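Local coordinates for 2-hydroxyisobutyryl-CoA mutase large subunit (Aquincola tertiaricarbonis, PDB 4R3U), which catalyses, together with its small cobalamin-binding partner HcmB, the interconversion of 2-hydroxyisobutyryl-CoA and (S)-3-hydroxybutyryl-CoA, at residues K28-N33 / Q58-A63; F49-I52 / P56-R59; A183-A188 / E545-G550; M189-G194 / Y199-L204. One frame throughout, in Å; residues are numbered along the deposited sequence.

From the N terminus, helix 17-32 ends at contact 1, which closes a loop of 24 residues by bringing residues 58-63 back to the helix. Inside that loop contact 2 closes the short turn of the hairpin 49-50/56-57 and ends on the same stretch as contact 1, sharing Gln58 and Arg59; both also touch the second large subunit. On the opposite side of the chain's centre, about 50 to 60 Å away between centres, helix 183-196 serves contacts 3 and 4. Contact 4 joins the helix to the loop leading into strand 206-208. Contact 3 spans 356 residues to reach helix 540-549, so contact 4 falls inside it; the two meet where Val547 packs on Met189 and Ala192.

Contact 1: residues K28-N33 / Q58-A63; sequences KDWEAN and QRTYTA
Arg59 crosses the far corner of the Trp30 indole, and its course explains most of the contact. From CB the chain runs extended, with CG anti to the backbone N (chi1 175°), which carries it towards helix 17-32. Arg59 CG lies 4.0 Å from Trp30 CH2. Arg59 CD comes closer, 3.6 Å from the same Trp30 CH2, and also lies 4.2 Å from Trp30 CZ2. At chi3 (-60°) the chain bends, so the guanidinium leaves the indole instead of lying flat on it; the two planes stand 68° apart. Arg59 NH1 ends 4.5 Å from Glu31 CG, while Glu31 OE2 stays 4.8 Å from Arg59 NH1, too far for a salt bridge but near enough for a probable mild attraction. NH2 finds its charge partner in Glu44. Beside the arginine, Thr60 CG2 touches Trp30 CH2 at 3.9 Å, so that one ring corner receives two aliphatic groups. The polar ends reach the second large subunit: Trp30 NE1 bonds to its Pro77 carbonyl, and Thr60 OG1 to its Ile413 carbonyl. These bonds are consistent with an N-terminal helical extension packing at the interface between large subunits.

Contact 2: residues F49-I52 / P56-R59; sequences FHTI and PVQR
Phe49 and Val57 are joined by a nearly straight backbone bond, Val57 N to Phe49 O at 3.0 Å with an angle of 175° at the hydrogen, although the donor sits above the carbonyl plane. The side chains are arranged around this link. In Val57, chi1 of -61° sets CG2 between the backbone N and the carbonyl carbon, where Val57 CG2 tucks in 3.7 Å from Phe49 O and meets Phe49 CB at 3.9 Å. The other branch, Val57 CG1, points to Thr51 and touches Thr51 CG2 at 3.6 Å. Thr51 can offer that methyl because chi1 of 53° puts CG2 beside its own N and directs OG1 into hydrogen bonds with Glu308 and with the backbone N of Phe55. Beyond CB, the Phe49 ring turns away from the hairpin and packs on Glu44 and on Arg92 of the second subunit. Where His50 pairs with Pro56 as a non-hydrogen-bonded antiparallel pair, the imidazole lies obliquely beside the proline: His50 ND1 is 3.6 Å from Pro56 CA, and His50 CE1 is 4.0 Å from Pro56 CB. In place of a close return bond, a water receives Phe49 N at 3.1 Å and donates to Val57 O, the latter at a distance short enough to leave the bridge tentative. The chemistry implies a minimal, loosely bonded hairpin that relies largely on aliphatic contacts around Val57, while the threonine hydroxyl links across the turn to the backbone N of Phe55 and out to Glu308.

Contact 3: residues A183-A188 / E545-G550; sequences AWILLA and ELVKAG
Helix-to-helix packing joins helix 183-196 to helix 540-549 through Ile185, Ala188 and Val547. Val547 carries the contact from its side: its CA comes within 6.9 Å of the CA of Ala188, the nearest CA pair across the two segments, and both residues direct their CB atoms at the opposite helix. This approach is consistent with the small side chain of Ala188. Val547 CG2 lies 4.1 Å from Ala188 CB and, closer still, 3.7 Å from the carbonyl oxygen Ala188 O. The second branch, Val547 CG1, is placed one helical turn earlier on the partner, 4.2 Å from Ile185 O and a loose 4.5 Å from Ile185 CG2. With chi1 at -56°, CG1 falls beside the Val547 backbone N, and the two methyls are thereby spread along helix 183-196, one to each turn.

In the TIM barrel, this helix follows strand 175-178 and precedes the parallel strand 206-208, making it the helix of a beta-alpha-beta crossover; helix 540-549, from far along the chain, covers part of its outer side. Ile185 CG1 also lies 3.7 Å above the centre of the neighbouring Trp184 ring, and the side chain packs on Val557 of helix 553-564. Nearby, Lys548 NZ makes a salt bridge to Glu195 near the end of helix 183-196, with only a long one to Glu545. Helix 540-549 stops in a Schellman motif, where Gly550 takes a positive phi (104°) and Gly550 N bonds back to Val547 O at 3.2 Å.

Contact 4: residues M189-G194 / Y199-L204; sequences MYVALG and YDLNKL
Tyr190 has Leu204 alongside its phenol ring, the leucine side chain running the other way and coming obliquely to the CE2 corner, with Leu204 CD1 at 4.1 Å from Tyr190 CE2. The same ring meets Phe177, whose plane is roughly perpendicular to it. Gly194 O lies obliquely to the second flat group, the Tyr199 ring, whose CD2 is 3.9 Å from Gly194 CA. The closest side-chain atom to that oxygen is Tyr199 CB, 3.4 Å from Gly194 O. The Tyr199 hydroxyl bonds to Arg197, in the turn between the two segments.

Tyr199 N donates to Gly194 O at 2.9 Å, almost in line with the carbonyl (161° at the oxygen), and this bond closes the turn that leaves the C-terminal end of helix 183-196. The loop so begun belongs to a beta-alpha-beta crossover of the TIM barrel, running from the helix to strand 206-208, which carries the CoA-ester-binding residues Thr207 and Val208. An Asx turn shapes its start, with Asp200 OD1 accepting from Asn202 N above the carboxylate plane, and a 3-10 turn occupies 201-203. From the start of this turn Leu201 reaches Val191 on the helix, roughly perpendicular to its side chain; Leu201 CD1 lies 4.0 Å from Val191 CG1, and Leu201 CD2 touches Val191 O at 3.9 Å. Because Gly194 has no side chain, Leu204 CD1 comes within 4.3 Å of Gly194 CA, while the Leu204 side chain lies about 6 Å from that of the ligand-binding Arg246.

Contact 1: residues K28-N33 / Q58-A63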
loop_
_atom_site.group_PDB
_atom_site.type_symbol
_atom_site.label_atom_id
_atom_site.label_comp_id
_atom_site.label_asym_id
_atom_site.label_seq_id
_atom_site.Cartn_x
_atom_site.Cartn_y
_atom_site.Cartn_z
ATOM N N LYS A 28 34.899 1.265 2.410
ATOM C CA LYS A 28 35.814 2.079 1.594
ATOM C C LYS A 28 36.349 1.270 0.429
ATOM O O LYS A 28 36.472 1.805 -0.670
ATOM C CB LYS A 28 36.952 2.686 2.437
ATOM C CG LYS A 28 36.520 3.859 3.333
ATOM C CD LYS A 28 36.361 5.201 2.574
ATOM C CE LYS A 28 36.071 6.387 3.465
ATOM N NZ LYS A 28 35.812 7.607 2.658
ATOM N N ASP A 29 36.592 -0.036 0.664
ATOM C CA ASP A 29 37.048 -1.028 -0.321
ATOM C C ASP A 29 35.943 -1.252 -1.377
ATOM O O ASP A 29 36.184 -1.096 -2.571
ATOM C CB ASP A 29 37.415 -2.357 0.380
ATOM C CG ASP A 29 38.850 -2.479 0.911
ATOM O OD1 ASP A 29 39.806 -2.174 0.149
ATOM O OD2 ASP A 29 39.013 -2.873 2.085
ATOM N N TRP A 30 34.725 -1.568 -0.919
ATOM C CA TRP A 30 33.497 -1.785 -1.703
ATOM C C TRP A 30 33.127 -0.541 -2.542
ATOM O O TRP A 30 32.664 -0.691 -3.673
ATOM C CB TRP A 30 32.366 -2.172 -0.726
ATOM C CG TRP A 30 30.960 -2.197 -1.258
ATOM C CD1 TRP A 30 30.358 -3.219 -1.934
ATOM C CD2 TRP A 30 29.936 -1.225 -1.006
ATOM N NE1 TRP A 30 29.033 -2.921 -2.162
ATOM C CE2 TRP A 30 28.745 -1.705 -1.599
ATOM C CE3 TRP A 30 29.906 0.005 -0.324
ATOM C CZ2 TRP A 30 27.542 -0.991 -1.556
ATOM C CZ3 TRP A 30 28.712 0.712 -0.278
ATOM C CH2 TRP A 30 27.548 0.215 -0.890
ATOM N N GLU A 31 33.354 0.679 -2.001
ATOM C CA GLU A 31 33.089 1.935 -2.719
ATOM C C GLU A 31 34.011 2.103 -3.963
ATOM O O GLU A 31 33.620 2.733 -4.954
ATOM C CB GLU A 31 33.204 3.157 -1.774
ATOM C CG GLU A 31 32.007 3.379 -0.837
ATOM C CD GLU A 31 32.224 4.270 0.384
ATOM O OE1 GLU A 31 33.359 4.304 0.915
ATOM O OE2 GLU A 31 31.247 4.910 0.834
ATOM N N ALA A 32 35.218 1.515 -3.901
ATOM C CA ALA A 32 36.237 1.607 -4.949
ATOM C C ALA A 32 36.279 0.385 -5.883
ATOM O O ALA A 32 36.714 0.515 -7.031
ATOM C CB ALA A 32 37.596 1.845 -4.320
ATOM N N ASN A 33 35.829 -0.791 -5.393
ATOM C CA ASN A 33 35.828 -2.013 -6.181
ATOM C C ASN A 33 34.467 -2.180 -6.862
ATOM O O ASN A 33 34.301 -1.658 -7.972
ATOM C CB ASN A 33 36.282 -3.254 -5.351
ATOM C CG ASN A 33 37.652 -3.134 -4.657
ATOM O OD1 ASN A 33 38.654 -2.655 -5.222
ATOM N ND2 ASN A 33 37.740 -3.612 -3.418
ATOM N N GLN A 58 22.656 8.099 2.619
ATOM C CA GLN A 58 23.785 7.305 2.119
ATOM C C GLN A 58 23.241 6.178 1.192
ATOM O O GLN A 58 22.063 5.820 1.292
ATOM C CB GLN A 58 24.572 6.667 3.284
ATOM C CG GLN A 58 25.220 7.677 4.269
ATOM C CD GLN A 58 25.732 7.034 5.547
ATOM O OE1 GLN A 58 25.884 5.821 5.659
ATOM N NE2 GLN A 58 25.999 7.826 6.552
ATOM N N ARG A 59 24.107 5.619 0.302
ATOM C CA ARG A 59 23.796 4.509 -0.592
ATOM C C ARG A 59 23.271 3.331 0.227
ATOM O O ARG A 59 22.270 2.716 -0.148
ATOM C CB ARG A 59 25.044 4.113 -1.405
ATOM C CG ARG A 59 24.883 2.872 -2.295
ATOM C CD ARG A 59 26.106 2.610 -3.166
ATOM N NE ARG A 59 26.374 3.738 -4.060
ATOM C CZ ARG A 59 27.318 4.658 -3.867
ATOM N NH1 ARG A 59 28.154 4.558 -2.840
ATOM N NH2 ARG A 59 27.442 5.673 -4.709
ATOM N N THR A 60 23.948 3.039 1.357
ATOM C CA THR A 60 23.608 1.994 2.322
ATOM C C THR A 60 24.099 2.407 3.711
ATOM O O THR A 60 25.012 3.235 3.830
ATOM C CB THR A 60 24.092 0.597 1.844
ATOM O OG1 THR A 60 23.113 -0.387 2.174
ATOM C CG2 THR A 60 25.489 0.201 2.389
ATOM N N TYR A 61 23.486 1.835 4.749
ATOM C CA TYR A 61 23.841 2.071 6.144
ATOM C C TYR A 61 24.313 0.737 6.773
ATOM O O TYR A 61 23.740 -0.325 6.497
ATOM C CB TYR A 61 22.651 2.693 6.919
ATOM C CG TYR A 61 22.320 4.112 6.508
ATOM C CD1 TYR A 61 21.625 4.374 5.327
ATOM C CD2 TYR A 61 22.673 5.193 7.310
ATOM C CE1 TYR A 61 21.348 5.682 4.925
ATOM C CE2 TYR A 61 22.372 6.505 6.931
ATOM C CZ TYR A 61 21.704 6.745 5.740
ATOM O OH TYR A 61 21.434 8.035 5.355
ATOM N N THR A 62 25.385 0.792 7.571
ATOM C CA THR A 62 25.949 -0.369 8.264
ATOM C C THR A 62 25.861 -0.121 9.766
ATOM O O THR A 62 25.392 0.947 10.179
ATOM C CB THR A 62 27.379 -0.649 7.796
ATOM O OG1 THR A 62 28.246 0.446 8.169
ATOM C CG2 THR A 62 27.448 -0.945 6.292
ATOM N N ALA A 63 26.314 -1.089 10.589
ATOM C CA ALA A 63 26.289 -0.939 12.048
ATOM C C ALA A 63 27.192 0.197 12.512
ATOM O O ALA A 63 26.922 0.782 13.564
ATOM C CB ALA A 63 26.700 -2.235 12.711
#

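Contact 2: residues F49-I52 / P56-R59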
loop_
_atom_site.group_PDB
_atom_site.type_symbol
_atom_site.label_atom_id
_atom_site.label_comp_id
_atom_site.label_asym_id
_atom_site.label_seq_id
_atom_site.Cartn_x
_atom_site.Cartn_y
_atom_site.Cartn_z
ATOM N N PHE A 49 21.530 11.716 -3.014
ATOM C CA PHE A 49 20.101 11.522 -2.847
ATOM C C PHE A 49 19.691 12.106 -1.490
ATOM O O PHE A 49 20.523 12.233 -0.584
ATOM C CB PHE A 49 19.722 10.037 -2.954
ATOM C CG PHE A 49 19.838 9.419 -4.337
ATOM C CD1 PHE A 49 21.055 8.941 -4.805
ATOM C CD2 PHE A 49 18.717 9.238 -5.129
ATOM C CE1 PHE A 49 21.146 8.302 -6.038
ATOM C CE2 PHE A 49 18.818 8.628 -6.377
ATOM C CZ PHE A 49 20.022 8.131 -6.808
ATOM N N HIS A 50 18.435 12.522 -1.375
ATOM C CA HIS A 50 17.922 13.136 -0.150
ATOM C C HIS A 50 16.546 12.600 0.103
ATOM O O HIS A 50 15.886 12.183 -0.844
ATOM C CB HIS A 50 17.777 14.667 -0.318
ATOM C CG HIS A 50 19.043 15.386 -0.620
ATOM N ND1 HIS A 50 19.733 16.066 0.361
ATOM C CD2 HIS A 50 19.691 15.531 -1.795
ATOM C CE1 HIS A 50 20.791 16.581 -0.241
ATOM N NE2 HIS A 50 20.809 16.280 -1.537
ATOM N N THR A 51 16.068 12.700 1.339
ATOM C CA THR A 51 14.697 12.354 1.659
ATOM C C THR A 51 13.805 13.546 1.100
ATOM O O THR A 51 14.356 14.542 0.590
ATOM C CB THR A 51 14.548 12.213 3.186
ATOM O OG1 THR A 51 15.043 13.383 3.835
ATOM C CG2 THR A 51 15.232 11.014 3.745
ATOM N N ILE A 52 12.463 13.450 1.179
ATOM C CA ILE A 52 11.587 14.542 0.706
ATOM C C ILE A 52 11.807 15.742 1.642
ATOM O O ILE A 52 11.863 16.884 1.194
ATOM C CB ILE A 52 10.105 14.103 0.629
ATOM C CG1 ILE A 52 9.896 13.007 -0.442
ATOM C CG2 ILE A 52 9.160 15.302 0.410
ATOM C CD1 ILE A 52 8.523 12.250 -0.402
ATOM N N PRO A 56 20.102 14.447 3.649
ATOM C CA PRO A 56 20.896 13.616 2.724
ATOM C C PRO A 56 20.970 12.159 3.204
ATOM O O PRO A 56 21.119 11.886 4.408
ATOM C CB PRO A 56 22.265 14.298 2.704
ATOM C CG PRO A 56 22.356 15.048 3.980
ATOM C CD PRO A 56 20.953 15.402 4.398
ATOM N N VAL A 57 20.834 11.219 2.246
ATOM C CA VAL A 57 20.885 9.786 2.523
ATOM C C VAL A 57 22.098 9.098 1.900
ATOM O O VAL A 57 22.545 9.489 0.811
ATOM C CB VAL A 57 19.563 9.040 2.233
ATOM C CG1 VAL A 57 18.440 9.583 3.092
ATOM C CG2 VAL A 57 19.189 9.085 0.749
ATOM N N GLN A 58 22.656 8.099 2.619
ATOM C CA GLN A 58 23.785 7.305 2.119
ATOM C C GLN A 58 23.241 6.178 1.192
ATOM O O GLN A 58 22.063 5.820 1.292
ATOM C CB GLN A 58 24.572 6.667 3.284
ATOM C CG GLN A 58 25.220 7.677 4.269
ATOM C CD GLN A 58 25.732 7.034 5.547
ATOM O OE1 GLN A 58 25.884 5.821 5.659
ATOM N NE2 GLN A 58 25.999 7.826 6.552
ATOM N N ARG A 59 24.107 5.619 0.302
ATOM C CA ARG A 59 23.796 4.509 -0.592
ATOM C C ARG A 59 23.271 3.331 0.227
ATOM O O ARG A 59 22.270 2.716 -0.148
ATOM C CB ARG A 59 25.044 4.113 -1.405
ATOM C CG ARG A 59 24.883 2.872 -2.295
ATOM C CD ARG A 59 26.106 2.610 -3.166
ATOM N NE ARG A 59 26.374 3.738 -4.060
ATOM C CZ ARG A 59 27.318 4.658 -3.867
ATOM N NH1 ARG A 59 28.154 4.558 -2.840
ATOM N NH2 ARG A 59 27.442 5.673 -4.709
HETATM O O HOH W 1 23.337 9.678 -1.540
#

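Contact 3: residues A183-A188 / E545-G550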
loop_
_atom_site.group_PDB
_atom_site.type_symbol
_atom_site.label_atom_id
_atom_site.label_comp_id
_atom_site.label_asym_id
_atom_site.label_seq_id
_atom_site.Cartn_x
_atom_site.Cartn_y
_atom_site.Cartn_z
ATOM N N ALA A 183 -12.698 25.556 21.148
ATOM C CA ALA A 183 -12.595 24.228 21.743
ATOM C C ALA A 183 -13.190 24.148 23.140
ATOM O O ALA A 183 -13.806 23.122 23.471
ATOM C CB ALA A 183 -11.147 23.773 21.779
ATOM N N TRP A 184 -12.997 25.212 23.970
ATOM C CA TRP A 184 -13.481 25.211 25.349
ATOM C C TRP A 184 -14.999 25.129 25.444
ATOM O O TRP A 184 -15.522 24.450 26.334
ATOM C CB TRP A 184 -12.852 26.342 26.177
ATOM C CG TRP A 184 -13.666 27.600 26.365
ATOM C CD1 TRP A 184 -14.376 27.955 27.477
ATOM C CD2 TRP A 184 -13.772 28.702 25.451
ATOM N NE1 TRP A 184 -14.920 29.210 27.314
ATOM C CE2 TRP A 184 -14.572 29.691 26.075
ATOM C CE3 TRP A 184 -13.289 28.946 24.151
ATOM C CZ2 TRP A 184 -14.877 30.917 25.449
ATOM C CZ3 TRP A 184 -13.622 30.141 23.521
ATOM C CH2 TRP A 184 -14.386 31.119 24.172
ATOM N N ILE A 185 -15.695 25.782 24.490
ATOM C CA ILE A 185 -17.160 25.806 24.372
ATOM C C ILE A 185 -17.652 24.382 24.041
ATOM O O ILE A 185 -18.568 23.884 24.681
ATOM C CB ILE A 185 -17.605 26.894 23.339
ATOM C CG1 ILE A 185 -17.372 28.299 23.912
ATOM C CG2 ILE A 185 -19.066 26.694 22.880
ATOM C CD1 ILE A 185 -17.345 29.323 22.940
ATOM N N LEU A 186 -17.000 23.719 23.085
ATOM C CA LEU A 186 -17.346 22.343 22.725
ATOM C C LEU A 186 -17.053 21.337 23.821
ATOM O O LEU A 186 -17.851 20.422 24.016
ATOM C CB LEU A 186 -16.767 21.946 21.371
ATOM C CG LEU A 186 -17.765 22.125 20.260
ATOM C CD1 LEU A 186 -17.927 23.560 19.886
ATOM C CD2 LEU A 186 -17.363 21.384 19.089
ATOM N N LEU A 187 -15.965 21.560 24.594
ATOM C CA LEU A 187 -15.644 20.735 25.752
ATOM C C LEU A 187 -16.704 20.938 26.869
ATOM O O LEU A 187 -17.104 19.970 27.523
ATOM C CB LEU A 187 -14.218 21.020 26.274
ATOM C CG LEU A 187 -13.761 20.210 27.508
ATOM C CD1 LEU A 187 -13.860 18.673 27.293
ATOM C CD2 LEU A 187 -12.396 20.646 27.969
ATOM N N ALA A 188 -17.166 22.187 27.062
ATOM C CA ALA A 188 -18.209 22.513 28.032
ATOM C C ALA A 188 -19.507 21.796 27.650
ATOM O O ALA A 188 -20.179 21.260 28.529
ATOM C CB ALA A 188 -18.438 24.011 28.075
ATOM N N GLU A 545 -22.048 25.888 32.655
ATOM C CA GLU A 545 -23.352 26.412 33.078
ATOM C C GLU A 545 -24.068 27.190 31.973
ATOM O O GLU A 545 -25.279 27.033 31.776
ATOM C CB GLU A 545 -23.231 27.231 34.361
ATOM C CG GLU A 545 -23.072 26.371 35.610
ATOM C CD GLU A 545 -24.084 25.245 35.759
ATOM O OE1 GLU A 545 -25.298 25.547 35.798
ATOM O OE2 GLU A 545 -23.667 24.060 35.762
ATOM N N LEU A 546 -23.295 27.953 31.201
ATOM C CA LEU A 546 -23.786 28.742 30.080
ATOM C C LEU A 546 -24.427 27.892 28.981
ATOM O O LEU A 546 -25.598 28.109 28.660
ATOM C CB LEU A 546 -22.660 29.610 29.501
ATOM C CG LEU A 546 -22.438 30.968 30.180
ATOM C CD1 LEU A 546 -21.055 31.507 29.851
ATOM C CD2 LEU A 546 -23.533 31.968 29.793
ATOM N N VAL A 547 -23.671 26.942 28.404
ATOM C CA VAL A 547 -24.156 25.999 27.367
ATOM C C VAL A 547 -25.440 25.242 27.820
ATOM O O VAL A 547 -26.402 25.141 27.041
ATOM C CB VAL A 547 -23.052 25.066 26.785
ATOM C CG1 VAL A 547 -21.892 25.882 26.221
ATOM C CG2 VAL A 547 -22.556 24.038 27.798
ATOM N N LYS A 548 -25.470 24.814 29.119
ATOM C CA LYS A 548 -26.603 24.151 29.770
ATOM C C LYS A 548 -27.808 25.074 29.752
ATOM O O LYS A 548 -28.920 24.630 29.434
ATOM C CB LYS A 548 -26.269 23.791 31.231
ATOM C CG LYS A 548 -25.622 22.436 31.397
ATOM C CD LYS A 548 -25.017 22.261 32.767
ATOM C CE LYS A 548 -24.794 20.802 33.104
ATOM N NZ LYS A 548 -24.299 20.629 34.503
ATOM N N ALA A 549 -27.580 26.369 30.085
ATOM C CA ALA A 549 -28.620 27.383 30.184
ATOM C C ALA A 549 -29.244 27.801 28.831
ATOM O O ALA A 549 -30.268 28.493 28.808
ATOM C CB ALA A 549 -28.090 28.586 30.956
ATOM N N GLY A 550 -28.643 27.355 27.740
ATOM C CA GLY A 550 -29.100 27.649 26.387
ATOM C C GLY A 550 -28.281 28.685 25.633
ATOM O O GLY A 550 -28.726 29.182 24.593
#

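Contact 4: residues M189-G194 / Y199-L204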
loop_
_atom_site.group_PDB
_atom_site.type_symbol
_atom_site.label_atom_id
_atom_site.label_comp_id
_atom_site.label_asym_id
_atom_site.label_seq_id
_atom_site.Cartn_x
_atom_site.Cartn_y
_atom_site.Cartn_z
ATOM N N MET A 189 -19.824 21.747 26.338
ATOM C CA MET A 189 -21.009 21.081 25.790
ATOM C C MET A 189 -20.931 19.589 25.972
ATOM O O MET A 189 -21.956 18.964 26.294
ATOM C CB MET A 189 -21.201 21.403 24.307
ATOM C CG MET A 189 -21.791 22.759 24.047
ATOM S SD MET A 189 -21.904 23.101 22.279
ATOM C CE MET A 189 -22.401 24.823 22.319
ATOM N N TYR A 190 -19.717 19.016 25.773
ATOM C CA TYR A 190 -19.487 17.592 25.937
ATOM C C TYR A 190 -19.728 17.170 27.387
ATOM O O TYR A 190 -20.428 16.174 27.631
ATOM C CB TYR A 190 -18.077 17.205 25.458
ATOM C CG TYR A 190 -17.908 15.721 25.198
ATOM C CD1 TYR A 190 -18.446 15.121 24.055
ATOM C CD2 TYR A 190 -17.171 14.922 26.066
ATOM C CE1 TYR A 190 -18.260 13.757 23.793
ATOM C CE2 TYR A 190 -16.987 13.556 25.820
ATOM C CZ TYR A 190 -17.532 12.977 24.682
ATOM O OH TYR A 190 -17.332 11.632 24.442
ATOM N N VAL A 191 -19.175 17.966 28.345
ATOM C CA VAL A 191 -19.306 17.747 29.784
ATOM C C VAL A 191 -20.773 17.850 30.189
ATOM O O VAL A 191 -21.283 16.938 30.843
ATOM C CB VAL A 191 -18.351 18.654 30.618
ATOM C CG1 VAL A 191 -18.668 18.598 32.120
ATOM C CG2 VAL A 191 -16.899 18.271 30.367
ATOM N N ALA A 192 -21.462 18.926 29.754
ATOM C CA ALA A 192 -22.890 19.153 29.988
ATOM C C ALA A 192 -23.723 17.976 29.462
ATOM O O ALA A 192 -24.630 17.531 30.166
ATOM C CB ALA A 192 -23.327 20.446 29.319
ATOM N N LEU A 193 -23.386 17.438 28.263
ATOM C CA LEU A 193 -24.063 16.281 27.653
ATOM C C LEU A 193 -23.876 14.995 28.499
ATOM O O LEU A 193 -24.846 14.283 28.745
ATOM C CB LEU A 193 -23.599 16.065 26.188
ATOM C CG LEU A 193 -24.201 14.865 25.421
ATOM C CD1 LEU A 193 -25.700 15.002 25.215
ATOM C CD2 LEU A 193 -23.553 14.696 24.086
ATOM N N GLY A 194 -22.640 14.744 28.929
ATOM C CA GLY A 194 -22.264 13.608 29.760
ATOM C C GLY A 194 -23.001 13.599 31.072
ATOM O O GLY A 194 -23.482 12.547 31.496
ATOM N N TYR A 199 -23.729 9.940 32.823
ATOM C CA TYR A 199 -22.432 9.270 32.688
ATOM C C TYR A 199 -21.476 9.758 33.785
ATOM O O TYR A 199 -21.632 10.872 34.299
ATOM C CB TYR A 199 -21.766 9.589 31.320
ATOM C CG TYR A 199 -22.452 9.110 30.051
ATOM C CD1 TYR A 199 -23.154 7.901 30.020
ATOM C CD2 TYR A 199 -22.312 9.810 28.855
ATOM C CE1 TYR A 199 -23.724 7.421 28.828
ATOM C CE2 TYR A 199 -22.887 9.348 27.670
ATOM C CZ TYR A 199 -23.582 8.149 27.656
ATOM O OH TYR A 199 -24.144 7.708 26.484
ATOM N N ASP A 200 -20.461 8.936 34.101
ATOM C CA ASP A 200 -19.359 9.278 34.995
ATOM C C ASP A 200 -18.366 10.040 34.084
ATOM O O ASP A 200 -17.964 9.527 33.014
ATOM C CB ASP A 200 -18.733 7.993 35.587
ATOM C CG ASP A 200 -17.546 8.163 36.530
ATOM O OD1 ASP A 200 -17.072 9.308 36.698
ATOM O OD2 ASP A 200 -17.050 7.138 37.051
ATOM N N LEU A 201 -18.034 11.289 34.467
ATOM C CA LEU A 201 -17.153 12.150 33.671
ATOM C C LEU A 201 -15.767 11.563 33.512
ATOM O O LEU A 201 -15.188 11.655 32.432
ATOM C CB LEU A 201 -17.076 13.578 34.236
ATOM C CG LEU A 201 -18.362 14.398 34.310
ATOM C CD1 LEU A 201 -18.064 15.760 34.814
ATOM C CD2 LEU A 201 -19.051 14.533 32.944
ATOM N N ASN A 202 -15.262 10.908 34.582
ATOM C CA ASN A 202 -13.953 10.260 34.616
ATOM C C ASN A 202 -13.857 9.014 33.723
ATOM O O ASN A 202 -12.764 8.468 33.559
ATOM C CB ASN A 202 -13.513 10.007 36.064
ATOM C CG ASN A 202 -13.319 11.296 36.827
ATOM O OD1 ASN A 202 -12.585 12.208 36.413
ATOM N ND2 ASN A 202 -14.016 11.415 37.945
ATOM N N LYS A 203 -14.990 8.599 33.112
ATOM C CA LYS A 203 -15.081 7.458 32.185
ATOM C C LYS A 203 -15.178 7.945 30.722
ATOM O O LYS A 203 -15.173 7.125 29.804
ATOM C CB LYS A 203 -16.315 6.592 32.506
ATOM C CG LYS A 203 -16.221 5.719 33.748
ATOM C CD LYS A 203 -17.450 4.812 33.825
ATOM C CE LYS A 203 -17.858 4.404 35.227
ATOM N NZ LYS A 203 -19.334 4.186 35.303
ATOM N N LEU A 204 -15.275 9.273 30.506
ATOM C CA LEU A 204 -15.391 9.829 29.164
ATOM C C LEU A 204 -14.050 9.935 28.467
ATOM O O LEU A 204 -13.189 10.709 28.882
ATOM C CB LEU A 204 -16.130 11.181 29.148
ATOM C CG LEU A 204 -17.509 11.253 29.796
ATOM C CD1 LEU A 204 -18.088 12.645 29.646
ATOM C CD2 LEU A 204 -18.471 10.179 29.251
#